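DNR protein (Pseudomonas aeruginosa, PDB 2Z69) probably acts as a DNA-binding transcriptional regulator of dissimilative nitrate respiration that responds to nitric oxide, and this chain is its sensor domain. Local coordinates at residues Q12-H17 against V26-L31; H18-L23 against K117-Q122; D36-D41 against A55-I60; Y45-G50 against N85-A90. All coordinates share one frame; numbering follows the deposited sequence.

Contact 1 of 4, residues Q12-H17 against V26-L31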
# COMPACT_ATOMS: atom_id res chain seq x y z
N GLN B 12 -26.73 2.92 -4.24
CA GLN B 12 -27.09 3.37 -2.89
C GLN B 12 -26.46 2.58 -1.72
O GLN B 12 -25.91 3.19 -0.80
CB GLN B 12 -28.61 3.42 -2.74
CG GLN B 12 -29.10 4.13 -1.48
CD GLN B 12 -30.50 4.68 -1.64
OE1 GLN B 12 -30.83 5.28 -2.67
NE2 GLN B 12 -31.33 4.49 -0.63
N LEU B 13 -26.55 1.25 -1.75
CA LEU B 13 -26.00 0.43 -0.65
C LEU B 13 -24.47 0.30 -0.74
O LEU B 13 -23.77 0.29 0.28
CB LEU B 13 -26.72 -0.93 -0.51
CG LEU B 13 -26.31 -2.25 -1.18
CD1 LEU B 13 -27.05 -3.43 -0.56
CD2 LEU B 13 -26.53 -2.23 -2.68
N LEU B 14 -23.94 0.25 -1.95
CA LEU B 14 -22.50 0.19 -2.17
C LEU B 14 -21.75 1.45 -1.82
O LEU B 14 -20.57 1.38 -1.43
CB LEU B 14 -22.20 -0.16 -3.62
CG LEU B 14 -22.56 -1.60 -3.95
CD1 LEU B 14 -22.23 -1.88 -5.40
CD2 LEU B 14 -21.76 -2.50 -3.04
N GLN B 15 -22.40 2.61 -1.98
CA GLN B 15 -21.72 3.88 -1.80
C GLN B 15 -21.37 4.11 -0.33
O GLN B 15 -20.47 4.89 -0.01
CB GLN B 15 -22.56 5.04 -2.40
CG GLN B 15 -21.78 6.32 -2.62
CD GLN B 15 -20.84 6.28 -3.83
OE1 GLN B 15 -21.25 6.54 -4.97
NE2 GLN B 15 -19.56 6.00 -3.59
N SER B 16 -22.07 3.43 0.57
CA SER B 16 -21.80 3.57 2.02
C SER B 16 -20.48 2.92 2.42
O SER B 16 -19.80 3.39 3.34
CB SER B 16 -22.95 2.98 2.85
OG SER B 16 -23.30 1.69 2.39
N HIS B 17 -20.12 1.86 1.72
CA HIS B 17 -18.96 1.06 2.04
C HIS B 17 -17.64 1.72 1.62
O HIS B 17 -17.51 2.17 0.49
CB HIS B 17 -19.11 -0.30 1.35
CG HIS B 17 -18.10 -1.30 1.80
ND1 HIS B 17 -16.78 -1.26 1.40
CD2 HIS B 17 -18.20 -2.35 2.64
CE1 HIS B 17 -16.11 -2.24 1.97
NE2 HIS B 17 -16.96 -2.93 2.72
N VAL B 26 -20.36 7.93 -11.46
CA VAL B 26 -19.98 7.40 -12.78
C VAL B 26 -19.13 6.14 -12.65
O VAL B 26 -19.43 5.12 -13.26
CB VAL B 26 -19.23 8.47 -13.63
CG1 VAL B 26 -19.04 7.98 -15.07
CG2 VAL B 26 -19.98 9.79 -13.62
N GLN B 27 -18.07 6.22 -11.85
CA GLN B 27 -17.14 5.11 -11.62
C GLN B 27 -17.81 3.90 -10.99
O GLN B 27 -17.50 2.77 -11.35
CB GLN B 27 -15.94 5.56 -10.78
CG GLN B 27 -14.96 6.46 -11.56
CD GLN B 27 -13.96 7.19 -10.67
OE1 GLN B 27 -14.13 7.27 -9.45
NE2 GLN B 27 -12.92 7.74 -11.28
N LEU B 28 -18.73 4.16 -10.07
CA LEU B 28 -19.48 3.11 -9.37
C LEU B 28 -20.37 2.34 -10.34
O LEU B 28 -20.40 1.10 -10.32
CB LEU B 28 -20.30 3.72 -8.23
CG LEU B 28 -20.85 2.77 -7.17
CD1 LEU B 28 -19.85 1.66 -6.79
CD2 LEU B 28 -21.26 3.56 -5.95
N GLN B 29 -21.08 3.07 -11.19
CA GLN B 29 -21.92 2.53 -12.25
C GLN B 29 -21.10 1.59 -13.14
O GLN B 29 -21.54 0.49 -13.45
CB GLN B 29 -22.52 3.69 -13.07
CG GLN B 29 -23.59 3.33 -14.12
CD GLN B 29 -23.84 4.46 -15.15
OE1 GLN B 29 -22.98 4.78 -15.98
NE2 GLN B 29 -25.05 5.03 -15.11
N GLU B 30 -19.91 2.03 -13.53
CA GLU B 30 -19.05 1.25 -14.43
C GLU B 30 -18.58 -0.06 -13.78
O GLU B 30 -18.47 -1.09 -14.44
CB GLU B 30 -17.86 2.10 -14.90
CG GLU B 30 -17.02 1.46 -16.01
CD GLU B 30 -15.93 2.37 -16.59
OE1 GLU B 30 -15.96 3.60 -16.35
OE2 GLU B 30 -15.04 1.85 -17.29
N LEU B 31 -18.32 0.01 -12.47
CA LEU B 31 -17.91 -1.14 -11.67
C LEU B 31 -19.02 -2.18 -11.54
O LEU B 31 -18.78 -3.37 -11.77
CB LEU B 31 -17.43 -0.66 -10.28
CG LEU B 31 -16.77 -1.65 -9.31
CD1 LEU B 31 -15.61 -2.41 -9.96
CD2 LEU B 31 -16.31 -0.94 -8.06
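Gln15 NE2 faces a cluster of backbone oxygens while the rest of its amide packs on Leu28: NE2 is hydrogen-bonded to Leu23 O, and the carbonyl oxygens of Phe20 and Glu21 lie close by. Several main-chain oxygens thus surround one N-H2 group, and a donor-bearing amide suits such a place. The amide meets the second helix chiefly through its oxygen, where Gln15 OE1 lies unusually close to Leu28 CD2, 3.1 Å, shorter than a comfortable methyl-oxygen contact and to be read with caution. This reach depends on the shape of the chain. CG stands anti to the backbone N (chi1 -163°), and a bend at chi2 (75°) folds the amide round to the leucine, so that the two side chains pass at a slant and Leu28 CD2 also lies 3.5 Å from Gln15 CD. The other methyl of Leu28, CD1, approaches Leu14 CB at 4.3 Å. Leucines fit both buried positions, and Leu28 also touches Phe20 and Gln11. Ser16 OG donates back to Leu13 O, three residues earlier, at 2.6 Å, coming in 31° out of the carbonyl plane. Small and polar, the serine can turn back on its own backbone in this way. The whole is helix-to-helix packing between 6-14 and 25-33, the N-terminal helical element that lies against the beta barrel in regulators of the CRP/FNR type.

Contact 2 of 4, residues H18-L23 against K117-Q122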
# COMPACT_ATOMS: atom_id res chain seq x y z
N HIS B 18 -16.66 1.73 2.53
CA HIS B 18 -15.37 2.42 2.30
C HIS B 18 -14.61 2.06 1.01
O HIS B 18 -13.77 2.86 0.56
CB HIS B 18 -14.42 2.25 3.50
CG HIS B 18 -13.96 0.83 3.71
ND1 HIS B 18 -12.91 0.28 3.01
CD2 HIS B 18 -14.44 -0.15 4.52
CE1 HIS B 18 -12.76 -0.99 3.38
NE2 HIS B 18 -13.67 -1.26 4.30
N LEU B 19 -14.87 0.89 0.41
CA LEU B 19 -14.15 0.50 -0.82
C LEU B 19 -14.67 1.17 -2.09
O LEU B 19 -13.97 1.24 -3.12
CB LEU B 19 -14.14 -1.03 -1.01
CG LEU B 19 -13.08 -1.78 -0.21
CD1 LEU B 19 -13.04 -3.24 -0.58
CD2 LEU B 19 -11.70 -1.14 -0.35
N PHE B 20 -15.90 1.67 -2.00
CA PHE B 20 -16.63 2.22 -3.13
C PHE B 20 -17.00 3.67 -2.88
O PHE B 20 -17.38 4.37 -3.80
CB PHE B 20 -17.90 1.39 -3.44
CG PHE B 20 -17.66 -0.09 -3.49
CD1 PHE B 20 -17.86 -0.88 -2.36
CD2 PHE B 20 -17.20 -0.68 -4.65
CE1 PHE B 20 -17.63 -2.27 -2.41
CE2 PHE B 20 -16.95 -2.04 -4.69
CZ PHE B 20 -17.18 -2.84 -3.57
N GLU B 21 -16.90 4.09 -1.62
CA GLU B 21 -17.24 5.47 -1.21
C GLU B 21 -16.52 6.57 -2.01
O GLU B 21 -17.19 7.48 -2.54
CB GLU B 21 -17.03 5.65 0.31
CG GLU B 21 -16.73 7.08 0.78
CD GLU B 21 -17.92 8.00 0.62
OE1 GLU B 21 -19.06 7.49 0.58
OE2 GLU B 21 -17.71 9.24 0.53
N PRO B 22 -15.17 6.52 -2.10
CA PRO B 22 -14.47 7.62 -2.78
C PRO B 22 -14.70 7.66 -4.30
O PRO B 22 -14.31 8.64 -4.97
CB PRO B 22 -12.99 7.36 -2.46
CG PRO B 22 -12.98 6.28 -1.38
CD PRO B 22 -14.23 5.50 -1.59
N LEU B 23 -15.34 6.62 -4.83
CA LEU B 23 -15.72 6.56 -6.24
C LEU B 23 -16.84 7.54 -6.53
O LEU B 23 -17.74 7.73 -5.70
CB LEU B 23 -16.16 5.15 -6.62
CG LEU B 23 -15.08 4.07 -6.63
CD1 LEU B 23 -15.68 2.73 -7.03
CD2 LEU B 23 -13.95 4.44 -7.57
N LYS B 117 -9.45 -6.55 -11.95
CA LYS B 117 -9.05 -5.70 -13.07
C LYS B 117 -9.92 -4.43 -13.29
O LYS B 117 -9.40 -3.37 -13.57
CB LYS B 117 -8.93 -6.54 -14.37
N ALA B 118 -11.24 -4.57 -13.14
CA ALA B 118 -12.14 -3.43 -13.28
C ALA B 118 -12.02 -2.48 -12.11
O ALA B 118 -12.09 -1.30 -12.30
CB ALA B 118 -13.59 -3.88 -13.42
N TYR B 119 -11.87 -2.98 -10.90
CA TYR B 119 -11.72 -2.09 -9.75
C TYR B 119 -10.43 -1.26 -9.90
O TYR B 119 -10.44 -0.02 -9.75
CB TYR B 119 -11.77 -2.88 -8.44
CG TYR B 119 -11.72 -2.04 -7.18
CD1 TYR B 119 -12.84 -1.35 -6.72
CD2 TYR B 119 -10.54 -1.91 -6.45
CE1 TYR B 119 -12.78 -0.58 -5.55
CE2 TYR B 119 -10.48 -1.14 -5.31
CZ TYR B 119 -11.60 -0.49 -4.85
OH TYR B 119 -11.50 0.26 -3.71
N LEU B 120 -9.34 -1.94 -10.26
CA LEU B 120 -8.04 -1.30 -10.39
C LEU B 120 -8.02 -0.29 -11.54
O LEU B 120 -7.25 0.66 -11.51
CB LEU B 120 -6.94 -2.36 -10.56
CG LEU B 120 -6.59 -3.22 -9.33
CD1 LEU B 120 -5.75 -4.45 -9.72
CD2 LEU B 120 -5.83 -2.36 -8.30
N ARG B 121 -8.89 -0.48 -12.51
CA ARG B 121 -9.06 0.49 -13.58
C ARG B 121 -9.62 1.81 -13.05
O ARG B 121 -9.19 2.88 -13.51
CB ARG B 121 -9.98 -0.08 -14.65
CG ARG B 121 -9.57 0.27 -16.10
CD ARG B 121 -10.45 -0.54 -17.08
NE ARG B 121 -10.28 -1.97 -16.88
CZ ARG B 121 -11.25 -2.88 -16.98
NH1 ARG B 121 -12.51 -2.52 -17.27
NH2 ARG B 121 -10.97 -4.15 -16.76
N GLN B 122 -10.58 1.74 -12.12
CA GLN B 122 -11.17 2.95 -11.49
C GLN B 122 -10.13 3.64 -10.64
O GLN B 122 -10.04 4.87 -10.61
CB GLN B 122 -12.36 2.61 -10.59
CG GLN B 122 -13.42 1.78 -11.23
CD GLN B 122 -13.76 2.28 -12.60
OE1 GLN B 122 -14.29 3.39 -12.75
NE2 GLN B 122 -13.45 1.48 -13.62
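Tyr119 points its phenol from helix 116-123 into the loop 18-23, tying that helix of the cyclic-nucleotide-binding (CRP-like beta-roll) fold to the connection between the two N-terminal helices. With CG anti to the backbone N (chi1 -176°), the ring extends from the helix and meets the side chain of Leu19 at about a right angle. The hydroxyl, Tyr119 OH, donates to Leu19 O at 2.7 Å. The oxygen sits at the ring edge in the ring plane, and the hydroxyl in turn lies in the carbonyl plane on a lone pair, with a C=O...OH angle of 132°. The bond thus lies near both planes, and it pairs a carbonyl with a hydroxyl in a buried place, where tyrosine supplies both bulk and a donor. Leu19 CD2 closes in beside the same hydroxyl, 3.6 Å from Tyr119 OH, adding apolar cover. The Phe20 ring has Leu19 CB over one face, 3.9 Å above its plane and toward the rim, while Phe20 CE2 comes obliquely to Tyr119 CE1 at 4.5 Å. Both rings have further neighbours: Phe56 meets Tyr119 edge-to-face, and Leu31 of helix 25-33 touches both. From Phe20 to Leu23 the chain makes a type I beta turn, which brings Leu23 back to the helix one turn beyond Tyr119. There the Leu23 and Gln122 side chains cross nearly perpendicularly, and Leu23 CD2 rests on Gln122 CB at 3.9 Å, leucine meeting the aliphatic base of the glutamine. The amide of Gln122 curls back along its own helix, where Gln122 NE2 makes a weak hydrogen bond of 3.4 Å to Ala118 O.

Contact 3 of 4, residues D36-D41 against A55-I60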
# COMPACT_ATOMS: atom_id res chain seq x y z
N ASP B 36 -20.75 -9.51 -11.59
CA ASP B 36 -21.66 -10.64 -11.71
C ASP B 36 -22.48 -10.76 -10.43
O ASP B 36 -21.96 -10.60 -9.35
CB ASP B 36 -20.87 -11.95 -11.87
CG ASP B 36 -19.99 -11.96 -13.10
OD1 ASP B 36 -20.47 -11.52 -14.18
OD2 ASP B 36 -18.84 -12.44 -13.00
N LEU B 37 -23.75 -11.10 -10.56
CA LEU B 37 -24.55 -11.49 -9.42
C LEU B 37 -24.34 -12.98 -9.12
O LEU B 37 -24.37 -13.83 -10.05
CB LEU B 37 -26.01 -11.23 -9.74
CG LEU B 37 -26.94 -11.47 -8.57
CD1 LEU B 37 -26.68 -10.44 -7.50
CD2 LEU B 37 -28.39 -11.40 -9.11
N VAL B 38 -24.13 -13.30 -7.85
CA VAL B 38 -23.74 -14.65 -7.47
C VAL B 38 -24.72 -15.13 -6.43
O VAL B 38 -24.95 -14.45 -5.42
CB VAL B 38 -22.28 -14.73 -6.89
CG1 VAL B 38 -21.94 -16.16 -6.43
CG2 VAL B 38 -21.27 -14.22 -7.91
N ASN B 39 -25.29 -16.30 -6.68
CA ASN B 39 -26.30 -16.86 -5.79
C ASN B 39 -25.82 -18.16 -5.17
O ASN B 39 -25.42 -19.07 -5.92
CB ASN B 39 -27.55 -17.14 -6.59
CG ASN B 39 -28.16 -15.90 -7.19
OD1 ASN B 39 -28.53 -14.98 -6.47
ND2 ASN B 39 -28.35 -15.90 -8.51
N LEU B 40 -25.93 -18.31 -3.84
CA LEU B 40 -25.34 -19.52 -3.22
C LEU B 40 -26.20 -20.17 -2.18
O LEU B 40 -26.79 -19.48 -1.38
CB LEU B 40 -23.99 -19.19 -2.56
CG LEU B 40 -22.78 -18.77 -3.41
CD1 LEU B 40 -21.68 -18.32 -2.47
CD2 LEU B 40 -22.28 -19.86 -4.40
N ASP B 41 -26.25 -21.50 -2.19
CA ASP B 41 -26.91 -22.25 -1.15
C ASP B 41 -25.96 -22.37 0.03
O ASP B 41 -24.77 -22.16 -0.12
CB ASP B 41 -27.26 -23.63 -1.67
CG ASP B 41 -28.55 -23.63 -2.46
OD1 ASP B 41 -29.38 -22.70 -2.27
OD2 ASP B 41 -28.73 -24.58 -3.24
N ALA B 55 -11.17 -11.89 -8.55
CA ALA B 55 -12.32 -11.09 -8.14
C ALA B 55 -12.41 -10.96 -6.63
O ALA B 55 -11.92 -11.82 -5.92
CB ALA B 55 -13.59 -11.70 -8.68
N PHE B 56 -13.00 -9.87 -6.15
CA PHE B 56 -13.44 -9.81 -4.75
C PHE B 56 -14.96 -9.66 -4.72
O PHE B 56 -15.58 -9.49 -5.77
CB PHE B 56 -12.75 -8.67 -4.00
CG PHE B 56 -13.14 -7.31 -4.48
CD1 PHE B 56 -12.62 -6.79 -5.67
CD2 PHE B 56 -13.98 -6.51 -3.71
CE1 PHE B 56 -12.96 -5.52 -6.11
CE2 PHE B 56 -14.34 -5.23 -4.14
CZ PHE B 56 -13.82 -4.73 -5.33
N TYR B 57 -15.54 -9.73 -3.51
CA TYR B 57 -16.96 -9.92 -3.32
C TYR B 57 -17.57 -8.89 -2.36
O TYR B 57 -16.95 -8.49 -1.38
CB TYR B 57 -17.23 -11.32 -2.80
CG TYR B 57 -16.88 -12.35 -3.84
CD1 TYR B 57 -15.55 -12.75 -4.04
CD2 TYR B 57 -17.86 -12.86 -4.68
CE1 TYR B 57 -15.23 -13.67 -5.06
CE2 TYR B 57 -17.55 -13.73 -5.69
CZ TYR B 57 -16.25 -14.16 -5.86
OH TYR B 57 -15.99 -15.07 -6.89
N TYR B 58 -18.77 -8.43 -2.69
CA TYR B 58 -19.60 -7.75 -1.71
C TYR B 58 -20.75 -8.69 -1.34
O TYR B 58 -21.43 -9.23 -2.22
CB TYR B 58 -20.13 -6.47 -2.31
CG TYR B 58 -21.07 -5.70 -1.42
CD1 TYR B 58 -22.44 -5.88 -1.55
CD2 TYR B 58 -20.59 -4.83 -0.46
CE1 TYR B 58 -23.34 -5.20 -0.77
CE2 TYR B 58 -21.49 -4.10 0.35
CZ TYR B 58 -22.86 -4.31 0.17
OH TYR B 58 -23.79 -3.69 0.92
N LEU B 59 -20.95 -8.89 -0.04
CA LEU B 59 -22.01 -9.79 0.44
C LEU B 59 -23.32 -9.02 0.62
O LEU B 59 -23.50 -8.25 1.57
CB LEU B 59 -21.55 -10.48 1.76
CG LEU B 59 -22.37 -11.61 2.38
CD1 LEU B 59 -22.70 -12.69 1.39
CD2 LEU B 59 -21.62 -12.17 3.60
N ILE B 60 -24.25 -9.21 -0.32
CA ILE B 60 -25.52 -8.50 -0.26
C ILE B 60 -26.31 -9.06 0.93
O ILE B 60 -26.71 -8.32 1.81
CB ILE B 60 -26.34 -8.61 -1.57
CG1 ILE B 60 -25.53 -8.07 -2.77
CG2 ILE B 60 -27.70 -7.91 -1.43
CD1 ILE B 60 -25.83 -8.85 -4.06
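The backbones of Val38 and Tyr57 run 9.3 Å apart between CA atoms, too far for direct pairing, because strand 109-115 lies between strands 36-40 and 55-59 and pairs antiparallel with both. The contact thus spans a sheet of the cyclic-nucleotide-binding beta barrel from first strand to third, and side chains alone make it. Leu37 and Val38, as successive residues of a strand, point to opposite sides, and each makes a small patch of its own. In the first, Leu37 reaches across to Ile60, and their terminal methyls, Leu37 CD1 and Ile60 CD1, meet at 3.9 Å. The two side chains cross at about a right angle. Leu37 reaches this far with its CG anti to the backbone N (chi1 -174°), and Ile60 answers from the corner at which the chain passes toward the other sheet. Long, branched aliphatic residues suit such a place: their methyls can bridge the width of the intervening strand. In the second patch, Val38 faces Tyr57. Arg113 of the middle strand touches both of these residues and also makes a salt bridge with Asp36 OD2, so charge and apolar surface share this side. The aromatic ring gives Tyr57 the length to approach a beta-branched residue suited to strand 36-40. The methyl arrives near the ring plane rather than over a face, with Val38 CG2 4.4 Å from Tyr57 CE2.

Contact 4 of 4, residues Y45-G50 against N85-A90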
# COMPACT_ATOMS: atom_id res chain seq x y z
N TYR B 45 -19.50 -23.04 -2.24
CA TYR B 45 -18.27 -22.28 -2.22
C TYR B 45 -18.36 -20.98 -3.00
O TYR B 45 -18.88 -20.97 -4.12
CB TYR B 45 -17.10 -23.13 -2.74
CG TYR B 45 -16.85 -24.27 -1.78
CD1 TYR B 45 -17.38 -25.53 -2.04
CD2 TYR B 45 -16.21 -24.04 -0.57
CE1 TYR B 45 -17.19 -26.60 -1.13
CE2 TYR B 45 -16.01 -25.09 0.35
CZ TYR B 45 -16.50 -26.36 0.06
OH TYR B 45 -16.34 -27.37 0.95
N VAL B 46 -17.85 -19.89 -2.42
CA VAL B 46 -17.70 -18.64 -3.20
C VAL B 46 -16.41 -18.79 -4.06
O VAL B 46 -16.40 -18.48 -5.22
CB VAL B 46 -17.53 -17.42 -2.35
CG1 VAL B 46 -17.65 -16.17 -3.24
CG2 VAL B 46 -18.59 -17.36 -1.22
N PHE B 47 -15.32 -19.25 -3.44
CA PHE B 47 -14.13 -19.64 -4.16
C PHE B 47 -13.39 -20.64 -3.27
O PHE B 47 -13.71 -20.76 -2.07
CB PHE B 47 -13.26 -18.43 -4.49
CG PHE B 47 -12.92 -17.54 -3.29
CD1 PHE B 47 -13.56 -16.33 -3.13
CD2 PHE B 47 -11.91 -17.89 -2.39
CE1 PHE B 47 -13.20 -15.46 -2.03
CE2 PHE B 47 -11.57 -17.06 -1.32
CZ PHE B 47 -12.23 -15.83 -1.16
N ARG B 48 -12.50 -21.40 -3.90
CA ARG B 48 -11.69 -22.43 -3.23
C ARG B 48 -10.20 -22.03 -3.21
O ARG B 48 -9.72 -21.40 -4.15
CB ARG B 48 -11.86 -23.80 -3.90
CG ARG B 48 -13.34 -24.25 -4.01
CD ARG B 48 -13.49 -25.48 -4.96
NE ARG B 48 -14.91 -25.88 -5.05
CZ ARG B 48 -15.78 -25.22 -5.79
NH1 ARG B 48 -15.36 -24.18 -6.51
NH2 ARG B 48 -17.04 -25.62 -5.86
N GLN B 49 -9.50 -22.39 -2.14
CA GLN B 49 -8.10 -22.10 -2.02
C GLN B 49 -7.41 -22.72 -3.24
O GLN B 49 -7.73 -23.84 -3.61
CB GLN B 49 -7.54 -22.66 -0.71
CG GLN B 49 -5.96 -22.60 -0.62
CD GLN B 49 -5.44 -22.95 0.75
OE1 GLN B 49 -6.21 -23.02 1.72
NE2 GLN B 49 -4.12 -23.15 0.86
N GLY B 50 -6.52 -21.96 -3.88
CA GLY B 50 -5.69 -22.46 -4.98
C GLY B 50 -6.29 -22.17 -6.35
O GLY B 50 -5.68 -22.43 -7.36
N ASN B 85 -20.78 -6.39 3.75
CA ASN B 85 -19.33 -6.30 3.90
C ASN B 85 -18.66 -6.95 2.74
O ASN B 85 -19.31 -7.71 2.05
CB ASN B 85 -18.88 -7.02 5.15
CG ASN B 85 -19.12 -6.22 6.36
OD1 ASN B 85 -18.38 -5.30 6.64
ND2 ASN B 85 -20.18 -6.54 7.08
N THR B 86 -17.39 -6.62 2.52
CA THR B 86 -16.62 -7.13 1.37
C THR B 86 -15.65 -8.14 1.91
O THR B 86 -15.39 -8.16 3.08
CB THR B 86 -15.82 -6.04 0.61
OG1 THR B 86 -15.03 -5.26 1.54
CG2 THR B 86 -16.77 -5.11 -0.17
N PHE B 87 -15.14 -8.98 1.02
CA PHE B 87 -14.07 -9.88 1.36
C PHE B 87 -13.23 -10.21 0.13
O PHE B 87 -13.69 -10.04 -1.00
CB PHE B 87 -14.61 -11.16 2.07
CG PHE B 87 -15.59 -11.99 1.25
CD1 PHE B 87 -16.97 -11.77 1.34
CD2 PHE B 87 -15.12 -13.05 0.50
CE1 PHE B 87 -17.86 -12.58 0.65
CE2 PHE B 87 -15.99 -13.86 -0.20
CZ PHE B 87 -17.35 -13.64 -0.14
N ALA B 88 -12.00 -10.63 0.37
CA ALA B 88 -11.05 -10.98 -0.70
C ALA B 88 -10.42 -9.79 -1.46
O ALA B 88 -9.67 -10.00 -2.41
CB ALA B 88 -11.70 -12.01 -1.70
N GLU B 89 -10.68 -8.55 -1.02
CA GLU B 89 -10.13 -7.38 -1.72
C GLU B 89 -8.61 -7.28 -1.54
O GLU B 89 -7.91 -6.73 -2.39
CB GLU B 89 -10.79 -6.09 -1.24
CG GLU B 89 -10.57 -5.78 0.24
CD GLU B 89 -11.73 -6.23 1.12
OE1 GLU B 89 -12.40 -7.22 0.78
OE2 GLU B 89 -11.97 -5.61 2.17
N ALA B 90 -8.10 -7.85 -0.45
CA ALA B 90 -6.67 -7.91 -0.21
C ALA B 90 -5.92 -8.66 -1.30
O ALA B 90 -4.70 -8.52 -1.40
CB ALA B 90 -6.38 -8.54 1.16
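Phe47 and Phe87 meet with the edge of one ring against an oblique side of the other: Phe47 CE1 lies in the plane of the Phe87 ring, 3.7 Å from Phe87 CE2. The side chains slide past each other in opposite directions. Farther round the rim of Phe87, the methyl Val46 CG1 also lies near the ring plane, 4.0 Å from Phe87 CZ. Phe87 also meets the Tyr57 ring at nearly parallel planes, while Phe47 stacks with Tyr99. Both phenylalanines hold CG between the backbone N and the carbonyl carbon, the crowded position (chi1 52° for Phe47 and 61° for Phe87), which brings their rings together. Ala88 completes the patch with its single methyl, Ala88 CB, 3.8 Å from Phe47 CE1 and approaching that ring obliquely. A small side chain fits beside two large rings, and Ala88 adopts a left-handed backbone conformation (phi 75°) just after the strand. Val46 and Phe47 both face Ala103 in a classic beta bulge, which is consistent with both side chains reaching Phe87. The contact joins the two sheets across the barrel interior: strand 45-47 is at the edge of one, beside 102-105, and strand 86-87 at the edge of the other, beside 55-59. Val64 and Ile66 of strand 63-69 also touch Phe87, while Leu151 of the second subunit packs on Phe47 and Leu153 of that subunit on Ala90.

How the contacts relate
Contacts 1 and 2 adjoin, their centres about 8 Å apart, and share the loop that follows helix 6-14. Contacts 3 and 4, about 10 Å apart between centres, lie in the barrel: strands 55-59 and 86-87 are paired, with Tyr57 O 3.0 Å from Phe87 N. The two groups meet through packing on aromatic rings, as Phe20 CZ of contact 2 lies 3.7 Å from Phe56 CE2 in segment 55-60, and Leu14 of contact 1 touches Tyr58. Contact 2 also reaches contact 4, where Leu19 CD1 is 3.6 Å from Glu89 CG. In cyclic-nucleotide-binding relatives, the region corresponding to 88-90 begins the phosphate-binding cassette, so contact 4 probably borders the region that holds the ligand in those relatives.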